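Local coordinates for protein endoglucanase (Ganoderma lucidum, PDB 5D8Z) that probably hydrolyses internal beta-1,4-glucosidic bonds of cellulose, as a family 5 endoglucanase with a TIM-barrel fold, at residues 128-132 with 168-174; 140-145 with 180-185; 62-66 with 321-325. All blocks are in the same frame, centred on the assembly; numbering follows the deposited sequence.

Contact 1: residues 128-132 with 168-174; sequences EIIGQ and VPDINLW
Ile129 meets Pro169 where a small beta hairpin (strands 124-125 and 128-129) on the TIM barrel packs at the start of helix 171-187. The two side chains approach tip to tip, with Ile129 CD1 3.9 Å from Pro169 CD. Ile129 also opens a type II beta turn ending at Gln132, closed by the bond from Gln132 N to Ile129 O. Ile130, at the second position of the turn, packs on Met162. Gly131, at the third, has phi 84°, where a CB would crowd the carbonyl O of Ile130, which explains the glycine. Gln132 carries most of the contact. Its CG lies anti to the carbonyl carbon (chi1 -70°), and the extended chain carries the amide to the helix start. Gln132 OE1 accepts from Asp170 N at 3.2 Å, with the donor above the carbonyl plane. The same oxygen lies 3.3 Å from Pro169 CD. Gln132 NE2 sits 3.4 Å from Leu173 CB. With an alanine in place of Gln132, Asp170 N would probably lose this acceptor and a gap is likely to open beside Val168 and Leu173. Asp170 also N-caps the helix: its OD1 takes the bond from Leu173 N nearly along the C-O direction.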
loop_
_atom_site.group_PDB
_atom_site.type_symbol
_atom_site.label_atom_id
_atom_site.label_comp_id
_atom_site.label_asym_id
_atom_site.label_seq_id
_atom_site.Cartn_x
_atom_site.Cartn_y
_atom_site.Cartn_z
ATOM N N GLU A 128 -15.402 4.746 13.265
ATOM C CA GLU A 128 -15.362 6.189 13.432
ATOM C C GLU A 128 -14.194 6.771 12.632
ATOM O O GLU A 128 -13.177 6.119 12.515
ATOM C CB GLU A 128 -15.192 6.438 14.931
ATOM C CG GLU A 128 -15.921 7.654 15.470
ATOM C CD GLU A 128 -17.428 7.499 15.544
ATOM O OE1 GLU A 128 -17.952 6.867 16.501
ATOM O OE2 GLU A 128 -18.091 8.057 14.651
ATOM N N ILE A 129 -14.306 7.992 12.114
ATOM C CA ILE A 129 -13.287 8.543 11.176
ATOM C C ILE A 129 -12.272 9.526 11.767
ATOM O O ILE A 129 -12.624 10.538 12.378
ATOM C CB ILE A 129 -13.934 9.294 10.004
ATOM C CG1 ILE A 129 -14.911 8.409 9.232
ATOM C CG2 ILE A 129 -12.875 9.869 9.057
ATOM C CD1 ILE A 129 -15.860 9.208 8.368
ATOM N N ILE A 130 -10.997 9.270 11.505
ATOM C CA ILE A 130 -9.941 10.059 12.109
ATOM C C ILE A 130 -10.149 11.498 11.742
ATOM O O ILE A 130 -10.336 11.791 10.605
ATOM C CB ILE A 130 -8.569 9.677 11.547
ATOM C CG1 ILE A 130 -8.204 8.241 11.945
ATOM C CG2 ILE A 130 -7.498 10.665 12.015
ATOM C CD1 ILE A 130 -7.310 7.577 10.937
ATOM N N GLY A 131 -10.100 12.399 12.698
ATOM C CA GLY A 131 -10.157 13.816 12.399
ATOM C C GLY A 131 -11.573 14.332 12.235
ATOM O O GLY A 131 -11.760 15.549 12.281
ATOM N N GLN A 132 -12.546 13.411 12.105
ATOM C CA GLN A 132 -13.900 13.716 11.713
ATOM C C GLN A 132 -14.892 12.766 12.378
ATOM O O GLN A 132 -15.590 12.004 11.692
ATOM C CB GLN A 132 -14.040 13.559 10.201
ATOM C CG GLN A 132 -13.315 14.630 9.388
ATOM C CD GLN A 132 -13.262 14.329 7.888
ATOM O OE1 GLN A 132 -14.270 14.041 7.231
ATOM N NE2 GLN A 132 -12.060 14.401 7.347
ATOM N N VAL A 168 -15.380 9.603 3.092
ATOM C CA VAL A 168 -14.986 10.664 4.006
ATOM C C VAL A 168 -15.727 11.935 3.655
ATOM O O VAL A 168 -15.720 12.351 2.502
ATOM C CB VAL A 168 -13.487 10.965 3.844
ATOM C CG1 VAL A 168 -13.035 12.151 4.698
ATOM C CG2 VAL A 168 -12.691 9.711 4.164
ATOM N N PRO A 169 -16.361 12.582 4.633
ATOM C CA PRO A 169 -17.160 13.757 4.223
ATOM C C PRO A 169 -16.384 15.045 3.861
ATOM O O PRO A 169 -16.855 15.765 3.013
ATOM C CB PRO A 169 -18.105 13.981 5.398
ATOM C CG PRO A 169 -17.481 13.271 6.542
ATOM C CD PRO A 169 -16.664 12.143 6.002
ATOM N N ASP A 170 -15.230 15.338 4.463
ATOM C CA ASP A 170 -14.485 16.547 4.103
ATOM C C ASP A 170 -13.018 16.253 3.844
ATOM O O ASP A 170 -12.222 16.089 4.773
ATOM C CB ASP A 170 -14.596 17.633 5.173
ATOM C CG ASP A 170 -13.703 18.853 4.876
ATOM O OD1 ASP A 170 -12.469 18.698 4.776
ATOM O OD2 ASP A 170 -14.222 19.979 4.747
ATOM N N ILE A 171 -12.657 16.267 2.576
ATOM C CA ILE A 171 -11.323 15.926 2.177
ATOM C C ILE A 171 -10.215 16.863 2.671
ATOM O O ILE A 171 -9.068 16.440 2.863
ATOM C CB ILE A 171 -11.252 15.844 0.656
ATOM C CG1 ILE A 171 -9.951 15.169 0.234
ATOM C CG2 ILE A 171 -11.376 17.232 0.044
ATOM C CD1 ILE A 171 -9.881 13.720 0.639
ATOM N N ASN A 172 -10.518 18.131 2.863
ATOM C CA ASN A 172 -9.488 19.038 3.360
ATOM C C ASN A 172 -9.129 18.806 4.801
ATOM O O ASN A 172 -8.008 19.078 5.183
ATOM C CB ASN A 172 -9.895 20.498 3.166
ATOM C CG ASN A 172 -9.970 20.875 1.695
ATOM O OD1 ASN A 172 -8.931 20.888 0.983
ATOM N ND2 ASN A 172 -11.196 21.169 1.215
ATOM N N LEU A 173 -10.091 18.340 5.600
ATOM C CA LEU A 173 -9.826 17.936 6.971
ATOM C C LEU A 173 -8.992 16.676 6.957
ATOM O O LEU A 173 -8.067 16.539 7.758
ATOM C CB LEU A 173 -11.114 17.693 7.741
ATOM C CG LEU A 173 -11.868 18.983 8.058
ATOM C CD1 LEU A 173 -13.257 18.672 8.603
ATOM C CD2 LEU A 173 -11.088 19.851 9.031
ATOM N N TRP A 174 -9.305 15.768 6.040
ATOM C CA TRP A 174 -8.459 14.600 5.840
ATOM C C TRP A 174 -7.018 14.956 5.429
ATOM O O TRP A 174 -6.056 14.424 5.965
ATOM C CB TRP A 174 -9.063 13.645 4.798
ATOM C CG TRP A 174 -8.131 12.528 4.464
ATOM C CD1 TRP A 174 -7.575 12.262 3.251
ATOM C CD2 TRP A 174 -7.603 11.553 5.363
ATOM N NE1 TRP A 174 -6.746 11.162 3.328
ATOM C CE2 TRP A 174 -6.736 10.718 4.621
ATOM C CE3 TRP A 174 -7.770 11.300 6.720
ATOM C CZ2 TRP A 174 -6.054 9.653 5.194
ATOM C CZ3 TRP A 174 -7.060 10.239 7.289
ATOM C CH2 TRP A 174 -6.232 9.431 6.524
#

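Contact 2: residues 140-145 with 180-185; sequences FAALWS and AAVTAI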
loop_
_atom_site.group_PDB
_atom_site.type_symbol
_atom_site.label_atom_id
_atom_site.label_comp_id
_atom_site.label_asym_id
_atom_site.label_seq_id
_atom_site.Cartn_x
_atom_site.Cartn_y
_atom_site.Cartn_z
ATOM N N PHE A 140 -3.683 10.062 16.049
ATOM C CA PHE A 140 -3.134 9.468 14.843
ATOM C C PHE A 140 -1.644 9.787 14.615
ATOM O O PHE A 140 -0.842 8.929 14.240
ATOM C CB PHE A 140 -3.953 9.992 13.677
ATOM C CG PHE A 140 -3.573 9.432 12.353
ATOM C CD1 PHE A 140 -3.384 8.068 12.181
ATOM C CD2 PHE A 140 -3.499 10.252 11.259
ATOM C CE1 PHE A 140 -3.088 7.541 10.940
ATOM C CE2 PHE A 140 -3.189 9.742 10.019
ATOM C CZ PHE A 140 -2.979 8.382 9.855
ATOM N N ALA A 141 -1.308 11.050 14.824
ATOM C CA ALA A 141 0.034 11.562 14.630
ATOM C C ALA A 141 0.997 10.842 15.548
ATOM O O ALA A 141 2.068 10.411 15.146
ATOM C CB ALA A 141 0.028 13.035 14.930
ATOM N N ALA A 142 0.588 10.710 16.791
ATOM C CA ALA A 142 1.316 9.915 17.759
ATOM C C ALA A 142 1.718 8.560 17.173
ATOM O O ALA A 142 2.889 8.148 17.285
ATOM C CB ALA A 142 0.466 9.698 18.998
ATOM N N LEU A 143 0.755 7.874 16.561
ATOM C CA LEU A 143 1.016 6.570 16.000
ATOM C C LEU A 143 2.180 6.610 15.053
ATOM O O LEU A 143 3.142 5.831 15.156
ATOM C CB LEU A 143 -0.196 6.039 15.255
ATOM C CG LEU A 143 0.081 4.688 14.592
ATOM C CD1 LEU A 143 0.362 3.635 15.661
ATOM C CD2 LEU A 143 -1.075 4.274 13.683
ATOM N N TRP A 144 2.091 7.525 14.117
ATOM C CA TRP A 144 3.148 7.646 13.145
ATOM C C TRP A 144 4.478 8.120 13.720
ATOM O O TRP A 144 5.512 7.764 13.205
ATOM C CB TRP A 144 2.698 8.535 12.009
ATOM C CG TRP A 144 1.863 7.801 11.111
ATOM C CD1 TRP A 144 0.528 7.945 10.928
ATOM C CD2 TRP A 144 2.286 6.736 10.264
ATOM N NE1 TRP A 144 0.090 7.054 9.975
ATOM C CE2 TRP A 144 1.157 6.284 9.568
ATOM C CE3 TRP A 144 3.523 6.131 10.008
ATOM C CZ2 TRP A 144 1.229 5.266 8.628
ATOM C CZ3 TRP A 144 3.585 5.119 9.094
ATOM C CH2 TRP A 144 2.450 4.697 8.412
ATOM N N SER A 145 4.472 8.900 14.783
ATOM C CA SER A 145 5.725 9.272 15.378
ATOM C C SER A 145 6.417 7.982 15.792
ATOM O O SER A 145 7.587 7.761 15.458
ATOM C CB SER A 145 5.512 10.186 16.584
ATOM O OG SER A 145 6.744 10.718 17.053
ATOM N N ALA A 180 -0.693 16.114 9.670
ATOM C CA ALA A 180 -0.282 15.843 11.014
ATOM C C ALA A 180 0.658 14.635 11.065
ATOM O O ALA A 180 1.676 14.654 11.786
ATOM C CB ALA A 180 -1.491 15.632 11.897
ATOM N N ALA A 181 0.324 13.587 10.312
ATOM C CA ALA A 181 1.186 12.386 10.275
ATOM C C ALA A 181 2.553 12.710 9.675
ATOM O O ALA A 181 3.590 12.370 10.247
ATOM C CB ALA A 181 0.518 11.283 9.483
ATOM N N VAL A 182 2.548 13.404 8.539
ATOM C CA VAL A 182 3.796 13.737 7.884
ATOM C C VAL A 182 4.709 14.445 8.864
ATOM O O VAL A 182 5.864 14.027 9.108
ATOM C CB VAL A 182 3.605 14.705 6.729
ATOM C CG1 VAL A 182 4.972 15.195 6.289
ATOM C CG2 VAL A 182 2.795 14.088 5.568
ATOM N N THR A 183 4.184 15.514 9.456
ATOM C CA THR A 183 4.947 16.254 10.426
ATOM C C THR A 183 5.432 15.352 11.546
ATOM O O THR A 183 6.571 15.441 11.967
ATOM C CB THR A 183 4.114 17.396 11.007
ATOM O OG1 THR A 183 3.762 18.296 9.957
ATOM C CG2 THR A 183 4.909 18.144 12.068
ATOM N N ALA A 184 4.576 14.463 12.038
ATOM C CA ALA A 184 5.048 13.541 13.066
ATOM C C ALA A 184 6.218 12.752 12.516
ATOM O O ALA A 184 7.232 12.593 13.199
ATOM C CB ALA A 184 3.948 12.608 13.550
ATOM N N ILE A 185 6.093 12.287 11.277
ATOM C CA ILE A 185 7.103 11.367 10.703
ATOM C C ILE A 185 8.497 12.027 10.533
ATOM O O ILE A 185 9.533 11.408 10.832
ATOM C CB ILE A 185 6.632 10.775 9.352
ATOM C CG1 ILE A 185 5.496 9.776 9.569
ATOM C CG2 ILE A 185 7.765 10.070 8.654
ATOM C CD1 ILE A 185 4.664 9.494 8.330
#
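Ala141 and Ala184 meet through their methyls, CB to CB at 4.2 Å, where helix 137-149 packs against helix 171-187. The backbones come closest at Ala141 and Ala181, whose CA atoms are 4.6 Å apart. The axes of the two short segments come within 7.8 Å and cross at -32°. The helices run in broadly the same direction, as neighbouring outer helices of a TIM barrel do.

The first kind of contact is alanine packing. Ala141 CB also touches Ala180. Ala184 points its methyl toward the other helix and rests against backbone, 3.3 Å from Ala141 O. That oxygen already accepts the helical bond from Ser145 N. Ser145 takes part through its CB, which also meets Ala184. These small side chains allow the close approach.

The second kind joins aromatic rings to aliphatic groups. The Ala181 methyl touches two rings from the side of its own helix, 3.6 Å from Trp144 CD1 and 4.1 Å from Phe140 CE2. In Phe140, CG is anti to the backbone N (chi1 -177°), which swings the ring to this side. Within the same helix, Trp144 CD1 sits over the rim of one Phe140 face, and Phe140 CZ lies in the plane of the indole at its edge. Trp144 and Ile185 run side by side and point the same way. Trp144 CB meets Ile185 CG1 at 3.9 Å, and the CD1 methyl of Ile185 reaches CE3 of the indole at a similar distance.

Strand 157-160 follows the first helix and precedes the second. Trp144 and Ile185 both pack on Phe159 of that strand, and Trp144 NE1 gives a weak hydrogen bond to Val161 O. Leu143 touches helix 81-85, while Val182 and Ile185 reach Ile195 of strand 194-198.

Contact 3: residues 62-66 with 321-325; sequences QMKHF and GEVPT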
loop_
_atom_site.group_PDB
_atom_site.type_symbol
_atom_site.label_atom_id
_atom_site.label_comp_id
_atom_site.label_asym_id
_atom_site.label_seq_id
_atom_site.Cartn_x
_atom_site.Cartn_y
_atom_site.Cartn_z
ATOM N N GLN A 62 8.851 -16.200 -0.197
ATOM C CA GLN A 62 8.083 -15.404 -1.151
ATOM C C GLN A 62 8.837 -14.147 -1.638
ATOM O O GLN A 62 8.896 -13.861 -2.835
ATOM C CB GLN A 62 6.719 -14.999 -0.526
ATOM C CG GLN A 62 5.684 -16.128 -0.388
ATOM C CD GLN A 62 4.279 -15.634 -0.010
ATOM O OE1 GLN A 62 3.928 -14.469 -0.238
ATOM N NE2 GLN A 62 3.461 -16.522 0.541
ATOM N N MET A 63 9.438 -13.421 -0.700
ATOM C CA MET A 63 10.145 -12.185 -1.027
ATOM C C MET A 63 11.523 -12.491 -1.610
ATOM O O MET A 63 11.879 -11.891 -2.620
ATOM C CB MET A 63 10.187 -11.217 0.173
ATOM C CG MET A 63 8.801 -10.677 0.508
ATOM S SD MET A 63 8.582 -9.504 1.865
ATOM C CE MET A 63 9.485 -10.279 3.191
ATOM N N LYS A 64 12.286 -13.424 -1.036
ATOM C CA LYS A 64 13.541 -13.859 -1.702
ATOM C C LYS A 64 13.289 -14.132 -3.184
ATOM O O LYS A 64 14.048 -13.733 -4.057
ATOM C CB LYS A 64 14.115 -15.133 -1.079
ATOM C CG LYS A 64 15.321 -14.946 -0.159
ATOM C CD LYS A 64 16.658 -15.124 -0.900
ATOM C CE LYS A 64 17.073 -16.576 -1.133
ATOM N NZ LYS A 64 17.561 -17.233 0.111
ATOM N N HIS A 65 12.187 -14.799 -3.455
ATOM C CA HIS A 65 11.893 -15.257 -4.793
ATOM C C HIS A 65 11.482 -14.083 -5.647
ATOM O O HIS A 65 11.987 -13.891 -6.747
ATOM C CB HIS A 65 10.793 -16.328 -4.726
ATOM C CG HIS A 65 9.980 -16.436 -5.956
ATOM N ND1 HIS A 65 10.516 -16.815 -7.168
ATOM C CD2 HIS A 65 8.669 -16.184 -6.177
ATOM C CE1 HIS A 65 9.561 -16.810 -8.083
ATOM N NE2 HIS A 65 8.429 -16.435 -7.506
ATOM N N PHE A 66 10.560 -13.279 -5.139
ATOM C CA PHE A 66 10.059 -12.177 -5.926
ATOM C C PHE A 66 11.197 -11.249 -6.358
ATOM O O PHE A 66 11.143 -10.687 -7.448
ATOM C CB PHE A 66 8.982 -11.413 -5.151
ATOM C CG PHE A 66 7.609 -12.040 -5.203
ATOM C CD1 PHE A 66 7.013 -12.376 -6.406
ATOM C CD2 PHE A 66 6.893 -12.246 -4.056
ATOM C CE1 PHE A 66 5.739 -12.945 -6.454
ATOM C CE2 PHE A 66 5.620 -12.782 -4.095
ATOM C CZ PHE A 66 5.042 -13.144 -5.288
ATOM N N GLY A 321 -5.226 -13.955 -6.442
ATOM C CA GLY A 321 -4.026 -14.563 -5.879
ATOM C C GLY A 321 -2.763 -14.344 -6.679
ATOM O O GLY A 321 -2.770 -14.333 -7.906
ATOM N N GLU A 322 -1.684 -14.145 -5.950
ATOM C CA GLU A 322 -0.346 -13.988 -6.490
ATOM C C GLU A 322 0.677 -14.828 -5.715
ATOM O O GLU A 322 1.872 -14.748 -5.981
ATOM C CB GLU A 322 0.053 -12.507 -6.461
ATOM C CG GLU A 322 -0.789 -11.660 -7.413
ATOM C CD GLU A 322 -0.459 -10.170 -7.398
ATOM O OE1 GLU A 322 0.513 -9.731 -6.729
ATOM O OE2 GLU A 322 -1.200 -9.424 -8.067
ATOM N N VAL A 323 0.212 -15.694 -4.817
ATOM C CA VAL A 323 1.121 -16.496 -4.010
ATOM C C VAL A 323 1.815 -17.538 -4.898
ATOM O O VAL A 323 1.158 -18.352 -5.541
ATOM C CB VAL A 323 0.409 -17.218 -2.846
ATOM C CG1 VAL A 323 1.413 -18.040 -2.049
ATOM C CG2 VAL A 323 -0.283 -16.218 -1.934
ATOM N N PRO A 324 3.144 -17.516 -4.923
ATOM C CA PRO A 324 3.871 -18.518 -5.621
ATOM C C PRO A 324 3.977 -19.794 -4.797
ATOM O O PRO A 324 3.652 -19.793 -3.620
ATOM C CB PRO A 324 5.261 -17.882 -5.744
ATOM C CG PRO A 324 5.417 -17.168 -4.451
ATOM C CD PRO A 324 4.047 -16.624 -4.170
ATOM N N THR A 325 4.509 -20.842 -5.413
ATOM C CA THR A 325 4.608 -22.160 -4.834
ATOM C C THR A 325 6.077 -22.570 -4.684
ATOM O O THR A 325 6.875 -22.394 -5.626
ATOM C CB THR A 325 3.896 -23.153 -5.786
ATOM O OG1 THR A 325 2.595 -22.655 -6.133
ATOM C CG2 THR A 325 3.761 -24.501 -5.167
#
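Gln62 and Pro324 bring the two backbones closest, with CA atoms 6.9 Å apart, where helix 59-68 faces an irregular chain that runs into strand 325-327. In this TIM barrel the helix links strand 24-30 to strand 74-79. The loop follows strand 303-312, the last of the barrel. The contact thus joins the helix between the first two barrel strands to the chain that leaves the last one.

Pro324 points toward the helix and is shared by three of its side chains. His65 and Pro324 slide past each other in opposite directions, with His65 CD2 3.8 Å from Pro324 CG. Phe66 crosses the proline obliquely, and its CZ lies 3.8 Å from Pro324 CD. Gln62 passes it at about a right angle, with the aliphatic CG 4.2 Å from Pro324 CD. In Gln62, CG is anti to the carbonyl carbon (chi1 -73°) and the rest of the chain is extended. The amide therefore runs on beyond the proline, and its NE2 comes 3.6 Å from Val323 CG1. Its OE1 accepts a hydrogen bond from Gly312 N, at the end of strand 303-312.

Partners on several sides fix the imidazole of His65. NE2 is bonded to Asp333 and ND1 to Asp69, and the ring stacks with Trp331 of strand 330-332. Two carboxylates would be expected to favour the positively charged form of this buried ring. Within the helix, His65 CD2 lies over the rim of one face of Phe66. The outer edge of Phe66 points at the loop backbone: Glu322 O lies near the ring plane, 3.6 Å from CZ.

Contacts 1 and 2 are neighbours, with centres 16 Å apart. Both use helix 171-187, contact 1 at its start and contact 2 further along. They also touch directly, Ile130 CG2 lying 4.0 Å from Phe140 CB. Their segments alternate along the chain: 128-132, 140-145, 168-174, 180-185. Contact 3 lies across the centre of the chain, its centre about 36 Å from that of contact 1 and 32 Å from that of contact 2. It joins 62-66 to 321-325, so the chain between its segments includes the other two. Contacts 1 and 2 thus pack neighbouring parts of the layer outside the strands on one side of the TIM barrel, while contact 3 joins early and late parts of the chain on the other side.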